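Local coordinates for aldehyde dehydrogenase 12 (Zea mays, PDB 6D97), which catalyses the NAD-dependent oxidation of L-glutamate gamma-semialdehyde to glutamate, the last step of proline catabolism in plants, at residues A[146-151]-A[199-204]; A[193-198]-A[268-273]. All blocks are in the same frame, centred on the assembly; numbering follows the deposited sequence.

Contact 1: A[146-151]-A[199-204]; sequences LAEVQV and NFPLEI
Glu148 reaches from helix 142-157 into the turn that leads into helix 203-214, and its OE1 takes two backbone N-H groups. Glu203 N, 2.9 Å from Glu148 OE1, meets that oxygen's anti lone pair in a nearly straight bond (169°), while Leu202 N, 2.8 Å from OE1, arrives almost in line with the C-O bond. The chain runs extended beyond CG, which places the carboxylate over the turn, between the backbone of 202-203 and Phe200. Glu148 CD lies 3.4 Å from Phe200 CD1, at the ring edge, carboxylate and ring planes 75° apart. OE2 rests against Pro201 CD and forms a salt bridge with Lys140, probably steadying the buried charge. A glutamine here would probably leave Lys140 without its charged mate and, if its amide NH2 faced the turn, set donor against donor. One Val149 methyl, CG2, lies 4.1 Å from Leu202 CD2. One turn after Glu148, Val151 lays CG1 alongside the carboxylate of Glu203, 3.5 Å from OE2; the extended Glu203 chain has CG anti to its backbone N (chi1 180°). A buried carboxylate, from a helix distant in sequence, thus holds the last loop N-H and first helix N-H beyond the NAD-binding strand of the Rossmann fold.

Contact 2: A[193-198]-A[268-273]; sequences AIITPF and KMTLFT. With NAD (nicotinamide-adenine-dinucleotide), chain E.
Ala193 and Ile195 alternate with Met269, Leu271 and Thr273 in the backbone bonding of two parallel strands, whose axes run 4.6 Å apart and within 5° of each other. Ala193 N gives to Met269 O and Ala193 O takes Leu271 N; two residues on, Ile195 N gives to Leu271 O and Ile195 O takes Thr273 N at 2.8 Å. CA-H...O contacts fill in between, among them Thr270 CA to Ala193 O at 3.3 Å.

Apolar contacts lie on both faces. Ile194 CG2 meets Leu271 CD1 at 4.0 Å on one; on the other, Ile195 CG2, anti to its backbone N, approaches the Phe272 ring obliquely, 3.7 Å from CD1. Past the strand end, Pro197 CD comes 3.2 Å from Thr273 O and also packs on Thr273 CG2.

The cofactor lies against the face of Ile195 and Phe272. Its ribose oxygen O4B sits 3.2 Å from Ile195 CG2 and also near the Phe272 ring edge, at CE1, while hydroxyl O3B donates to Thr196 O at 3.1 Å. Lys222, Asn259 and Ser275 also bond NAD.

Strand 191-196 is central in the five-stranded parallel Rossmann sheet, bonded on its other edge to strand 218-223. Helix 276-285 packs on Ile195 and Phe272, and Trp524 of helix 517-524 covers Ile194 and Leu271.

How the contacts relate
Following the chain from the N terminus, helix 142-157 is the first element to take part, supplying the 146-151 side of contact 1; strand 191-196, the first half of contact 2, comes next. Contact 1 closes a loop of 47 residues at 199-204; contact 2 closes one of 69 residues at 268-273. The two loops cross, since segment 193-198 lies within the first and segment 199-204 within the second. Segments 193-198 and 199-204 are consecutive, joining the strand to helix 203-214. Contact 1 ties this junction to helix 142-157, contact 2 to strand 269-273. Ile204 bridges them: its CG2 packs 3.8 Å from Thr196 CG2 and also near Thr273.

Contact 1: A[146-151]-A[199-204]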
loop_
_atom_site.group_PDB
_atom_site.type_symbol
_atom_site.label_atom_id
_atom_site.label_comp_id
_atom_site.label_asym_id
_atom_site.label_seq_id
_atom_site.Cartn_x
_atom_site.Cartn_y
_atom_site.Cartn_z
ATOM N N LEU A 146 33.704 8.048 -2.917
ATOM C CA LEU A 146 33.337 6.640 -2.838
ATOM C C LEU A 146 31.893 6.478 -2.386
ATOM O O LEU A 146 31.169 5.614 -2.897
ATOM C CB LEU A 146 34.283 5.907 -1.885
ATOM C CG LEU A 146 34.134 4.389 -1.793
ATOM C CD1 LEU A 146 34.574 3.751 -3.097
ATOM C CD2 LEU A 146 34.944 3.833 -0.631
ATOM N N ALA A 147 31.454 7.305 -1.433
ATOM C CA ALA A 147 30.079 7.216 -0.947
ATOM C C ALA A 147 29.085 7.438 -2.075
ATOM O O ALA A 147 28.004 6.836 -2.089
ATOM C CB ALA A 147 29.844 8.226 0.175
ATOM N N GLU A 148 29.429 8.302 -3.031
ATOM C CA GLU A 148 28.560 8.508 -4.183
ATOM C C GLU A 148 28.427 7.231 -5.000
ATOM O O GLU A 148 27.325 6.867 -5.425
ATOM C CB GLU A 148 29.103 9.644 -5.052
ATOM C CG GLU A 148 28.097 10.736 -5.352
ATOM C CD GLU A 148 28.574 11.692 -6.426
ATOM O OE1 GLU A 148 28.038 11.634 -7.557
ATOM O OE2 GLU A 148 29.482 12.502 -6.136
ATOM N N VAL A 149 29.537 6.525 -5.213
ATOM C CA VAL A 149 29.483 5.286 -5.976
ATOM C C VAL A 149 28.745 4.207 -5.195
ATOM O O VAL A 149 28.000 3.404 -5.771
ATOM C CB VAL A 149 30.901 4.834 -6.360
ATOM C CG1 VAL A 149 30.828 3.774 -7.439
ATOM C CG2 VAL A 149 31.722 6.022 -6.825
ATOM N N GLN A 150 28.942 4.165 -3.876
ATOM C CA GLN A 150 28.290 3.151 -3.056
ATOM C C GLN A 150 26.776 3.327 -3.066
ATOM O O GLN A 150 26.027 2.351 -3.203
ATOM C CB GLN A 150 28.836 3.205 -1.630
ATOM C CG GLN A 150 30.204 2.569 -1.475
ATOM C CD GLN A 150 30.886 2.954 -0.177
ATOM O OE1 GLN A 150 30.622 4.019 0.384
ATOM N NE2 GLN A 150 31.767 2.085 0.310
ATOM N N VAL A 151 26.306 4.568 -2.914
ATOM C CA VAL A 151 24.874 4.841 -3.014
ATOM C C VAL A 151 24.349 4.401 -4.373
ATOM O O VAL A 151 23.307 3.743 -4.476
ATOM C CB VAL A 151 24.588 6.333 -2.762
ATOM C CG1 VAL A 151 23.157 6.669 -3.159
ATOM C CG2 VAL A 151 24.843 6.694 -1.308
ATOM N N ASN A 199 27.868 18.989 -8.441
ATOM C CA ASN A 199 28.442 18.538 -7.177
ATOM C C ASN A 199 28.332 17.031 -6.968
ATOM O O ASN A 199 29.164 16.454 -6.260
ATOM C CB ASN A 199 27.806 19.297 -6.011
ATOM C CG ASN A 199 26.310 19.119 -5.937
ATOM O OD1 ASN A 199 25.631 18.990 -6.955
ATOM N ND2 ASN A 199 25.782 19.113 -4.720
ATOM N N PHE A 200 27.342 16.369 -7.568
ATOM C CA PHE A 200 27.237 14.909 -7.520
ATOM C C PHE A 200 27.223 14.393 -8.952
ATOM O O PHE A 200 26.150 14.170 -9.536
ATOM C CB PHE A 200 26.002 14.460 -6.742
ATOM C CG PHE A 200 26.097 14.707 -5.259
ATOM C CD1 PHE A 200 26.792 13.829 -4.439
ATOM C CD2 PHE A 200 25.499 15.818 -4.685
ATOM C CE1 PHE A 200 26.889 14.052 -3.078
ATOM C CE2 PHE A 200 25.590 16.047 -3.323
ATOM C CZ PHE A 200 26.287 15.164 -2.520
ATOM N N PRO A 201 28.395 14.179 -9.557
ATOM C CA PRO A 201 28.445 13.853 -10.991
ATOM C C PRO A 201 27.915 12.470 -11.337
ATOM O O PRO A 201 27.728 12.186 -12.528
ATOM C CB PRO A 201 29.942 13.965 -11.325
ATOM C CG PRO A 201 30.570 14.676 -10.157
ATOM C CD PRO A 201 29.739 14.310 -8.972
ATOM N N LEU A 202 27.678 11.603 -10.357
ATOM C CA LEU A 202 27.190 10.254 -10.616
ATOM C C LEU A 202 25.841 9.982 -9.972
ATOM O O LEU A 202 24.904 9.559 -10.658
ATOM C CB LEU A 202 28.214 9.219 -10.125
ATOM C CG LEU A 202 27.797 7.757 -10.300
ATOM C CD1 LEU A 202 27.791 7.385 -11.777
ATOM C CD2 LEU A 202 28.710 6.834 -9.515
ATOM N N GLU A 203 25.716 10.233 -8.667
ATOM C CA GLU A 203 24.562 9.759 -7.906
ATOM C C GLU A 203 23.259 10.361 -8.418
ATOM O O GLU A 203 22.288 9.639 -8.669
ATOM C CB GLU A 203 24.753 10.081 -6.424
ATOM C CG GLU A 203 23.609 9.644 -5.532
ATOM C CD GLU A 203 23.849 10.011 -4.080
ATOM O OE1 GLU A 203 25.026 10.186 -3.696
ATOM O OE2 GLU A 203 22.866 10.132 -3.322
ATOM N N ILE A 204 23.212 11.681 -8.569
ATOM C CA ILE A 204 21.973 12.352 -8.962
ATOM C C ILE A 204 21.587 11.964 -10.388
ATOM O O ILE A 204 20.468 11.472 -10.596
ATOM C CB ILE A 204 22.082 13.878 -8.805
ATOM C CG1 ILE A 204 22.262 14.259 -7.335
ATOM C CG2 ILE A 204 20.862 14.552 -9.403
ATOM C CD1 ILE A 204 22.516 15.732 -7.126
#

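Contact 2: A[193-198]-A[268-273]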
loop_
_atom_site.group_PDB
_atom_site.type_symbol
_atom_site.label_atom_id
_atom_site.label_comp_id
_atom_site.label_asym_id
_atom_site.label_seq_id
_atom_site.Cartn_x
_atom_site.Cartn_y
_atom_site.Cartn_z
ATOM N N ALA A 193 13.281 14.911 -20.055
ATOM C CA ALA A 193 14.607 15.496 -19.942
ATOM C C ALA A 193 15.067 15.472 -18.491
ATOM O O ALA A 193 14.254 15.536 -17.563
ATOM C CB ALA A 193 14.634 16.933 -20.470
ATOM N N ILE A 194 16.382 15.367 -18.308
ATOM C CA ILE A 194 17.010 15.352 -16.991
ATOM C C ILE A 194 18.198 16.299 -17.012
ATOM O O ILE A 194 19.046 16.223 -17.907
ATOM C CB ILE A 194 17.460 13.941 -16.581
ATOM C CG1 ILE A 194 16.286 12.979 -16.675
ATOM C CG2 ILE A 194 17.998 13.943 -15.165
ATOM C CD1 ILE A 194 16.700 11.529 -16.592
ATOM N N ILE A 195 18.255 17.191 -16.026
ATOM C CA ILE A 195 19.283 18.221 -15.925
ATOM C C ILE A 195 19.813 18.213 -14.495
ATOM O O ILE A 195 19.049 18.442 -13.549
ATOM C CB ILE A 195 18.728 19.608 -16.292
ATOM C CG1 ILE A 195 18.060 19.570 -17.671
ATOM C CG2 ILE A 195 19.827 20.647 -16.246
ATOM C CD1 ILE A 195 17.309 20.830 -18.022
ATOM N N THR A 196 21.107 17.948 -14.333
ATOM C CA THR A 196 21.719 17.774 -13.024
ATOM C C THR A 196 22.975 18.623 -12.881
ATOM O O THR A 196 23.589 19.012 -13.881
ATOM C CB THR A 196 22.062 16.297 -12.769
ATOM O OG1 THR A 196 23.213 15.925 -13.533
ATOM C CG2 THR A 196 20.899 15.409 -13.148
ATOM N N PRO A 197 23.396 18.923 -11.628
ATOM C CA PRO A 197 24.476 19.896 -11.422
ATOM C C PRO A 197 25.856 19.279 -11.244
ATOM O O PRO A 197 26.067 18.088 -11.491
ATOM C CB PRO A 197 24.033 20.607 -10.141
ATOM C CG PRO A 197 23.433 19.488 -9.337
ATOM C CD PRO A 197 22.801 18.521 -10.339
ATOM N N PHE A 198 26.803 20.098 -10.784
ATOM C CA PHE A 198 28.203 19.693 -10.771
ATOM C C PHE A 198 28.562 18.827 -9.570
ATOM O O PHE A 198 29.486 18.011 -9.659
ATOM C CB PHE A 198 29.106 20.929 -10.784
ATOM C CG PHE A 198 29.232 21.605 -9.445
ATOM C CD1 PHE A 198 28.305 22.554 -9.046
ATOM C CD2 PHE A 198 30.272 21.287 -8.582
ATOM C CE1 PHE A 198 28.415 23.172 -7.820
ATOM C CE2 PHE A 198 30.384 21.901 -7.352
ATOM C CZ PHE A 198 29.455 22.845 -6.971
ATOM N N LYS A 268 7.647 15.862 -22.133
ATOM C CA LYS A 268 6.451 15.801 -21.304
ATOM C C LYS A 268 6.761 15.918 -19.820
ATOM O O LYS A 268 5.866 16.261 -19.040
ATOM C CB LYS A 268 5.682 14.511 -21.589
ATOM C CG LYS A 268 5.039 14.517 -22.965
ATOM C CD LYS A 268 4.193 15.771 -23.138
ATOM C CE LYS A 268 4.436 16.438 -24.478
ATOM N NZ LYS A 268 3.817 15.701 -25.608
ATOM N N MET A 269 7.999 15.645 -19.419
ATOM C CA MET A 269 8.437 15.854 -18.047
ATOM C C MET A 269 9.904 16.250 -18.077
ATOM O O MET A 269 10.672 15.736 -18.891
ATOM C CB MET A 269 8.240 14.600 -17.188
ATOM C CG MET A 269 7.433 14.841 -15.914
ATOM S SD MET A 269 8.222 16.000 -14.775
ATOM C CE MET A 269 9.722 15.107 -14.373
ATOM N N THR A 270 10.290 17.170 -17.197
ATOM C CA THR A 270 11.683 17.574 -17.063
ATOM C C THR A 270 12.062 17.503 -15.594
ATOM O O THR A 270 11.437 18.161 -14.756
ATOM C CB THR A 270 11.923 18.987 -17.605
ATOM O OG1 THR A 270 11.679 19.009 -19.016
ATOM C CG2 THR A 270 13.358 19.418 -17.345
ATOM N N LEU A 271 13.063 16.687 -15.282
ATOM C CA LEU A 271 13.666 16.678 -13.957
ATOM C C LEU A 271 14.807 17.682 -13.960
ATOM O O LEU A 271 15.758 17.546 -14.740
ATOM C CB LEU A 271 14.170 15.283 -13.587
ATOM C CG LEU A 271 14.685 14.992 -12.168
ATOM C CD1 LEU A 271 16.114 15.491 -11.934
ATOM C CD2 LEU A 271 13.739 15.575 -11.131
ATOM N N PHE A 272 14.716 18.688 -13.099
ATOM C CA PHE A 272 15.799 19.640 -12.928
ATOM C C PHE A 272 16.326 19.580 -11.505
ATOM O O PHE A 272 15.554 19.665 -10.544
ATOM C CB PHE A 272 15.366 21.069 -13.243
ATOM C CG PHE A 272 16.444 22.076 -12.983
ATOM C CD1 PHE A 272 17.448 22.280 -13.913
ATOM C CD2 PHE A 272 16.475 22.794 -11.798
ATOM C CE1 PHE A 272 18.452 23.187 -13.676
ATOM C CE2 PHE A 272 17.475 23.707 -11.556
ATOM C CZ PHE A 272 18.466 23.903 -12.495
ATOM N N THR A 273 17.644 19.467 -11.381
ATOM C CA THR A 273 18.331 19.576 -10.103
ATOM C C THR A 273 19.422 20.622 -10.252
ATOM O O THR A 273 20.323 20.464 -11.083
ATOM C CB THR A 273 18.929 18.237 -9.674
ATOM O OG1 THR A 273 17.900 17.240 -9.645
ATOM C CG2 THR A 273 19.532 18.363 -8.294
HETATM P PA NAD E . 22.643 25.403 -11.925
HETATM O O1A NAD E . 21.145 25.842 -11.859
HETATM O O2A NAD E . 23.679 26.386 -12.172
HETATM O O5B NAD E . 23.088 24.471 -12.981
HETATM C C5B NAD E . 22.655 23.132 -12.954
HETATM C C4B NAD E . 22.404 22.534 -14.334
HETATM O O4B NAD E . 21.360 23.187 -15.035
HETATM C C3B NAD E . 23.619 22.512 -15.203
HETATM O O3B NAD E . 23.676 21.350 -15.936
HETATM C C2B NAD E . 23.406 23.674 -16.074
HETATM O O2B NAD E . 24.074 23.522 -17.268
HETATM C C1B NAD E . 21.933 23.640 -16.234
HETATM N N9A NAD E . 21.318 24.898 -16.600
HETATM C C8A NAD E . 21.644 26.172 -16.172
HETATM N N7A NAD E . 20.805 27.051 -16.731
HETATM C C5A NAD E . 19.891 26.375 -17.534
HETATM C C6A NAD E . 18.823 26.749 -18.328
HETATM N N6A NAD E . 18.473 28.138 -18.437
HETATM N N1A NAD E . 18.119 25.824 -18.996
HETATM C C2A NAD E . 18.423 24.503 -18.914
HETATM N N3A NAD E . 19.465 24.096 -18.144
HETATM C C4A NAD E . 20.200 24.994 -17.456
HETATM O O3 NAD E . 23.263 24.758 -10.761
HETATM P PN NAD E . 24.471 25.319 -9.894
HETATM O O1N NAD E . 24.493 24.338 -8.665
HETATM O O2N NAD E . 25.777 25.188 -10.620
HETATM O O5D NAD E . 24.276 26.720 -9.381
#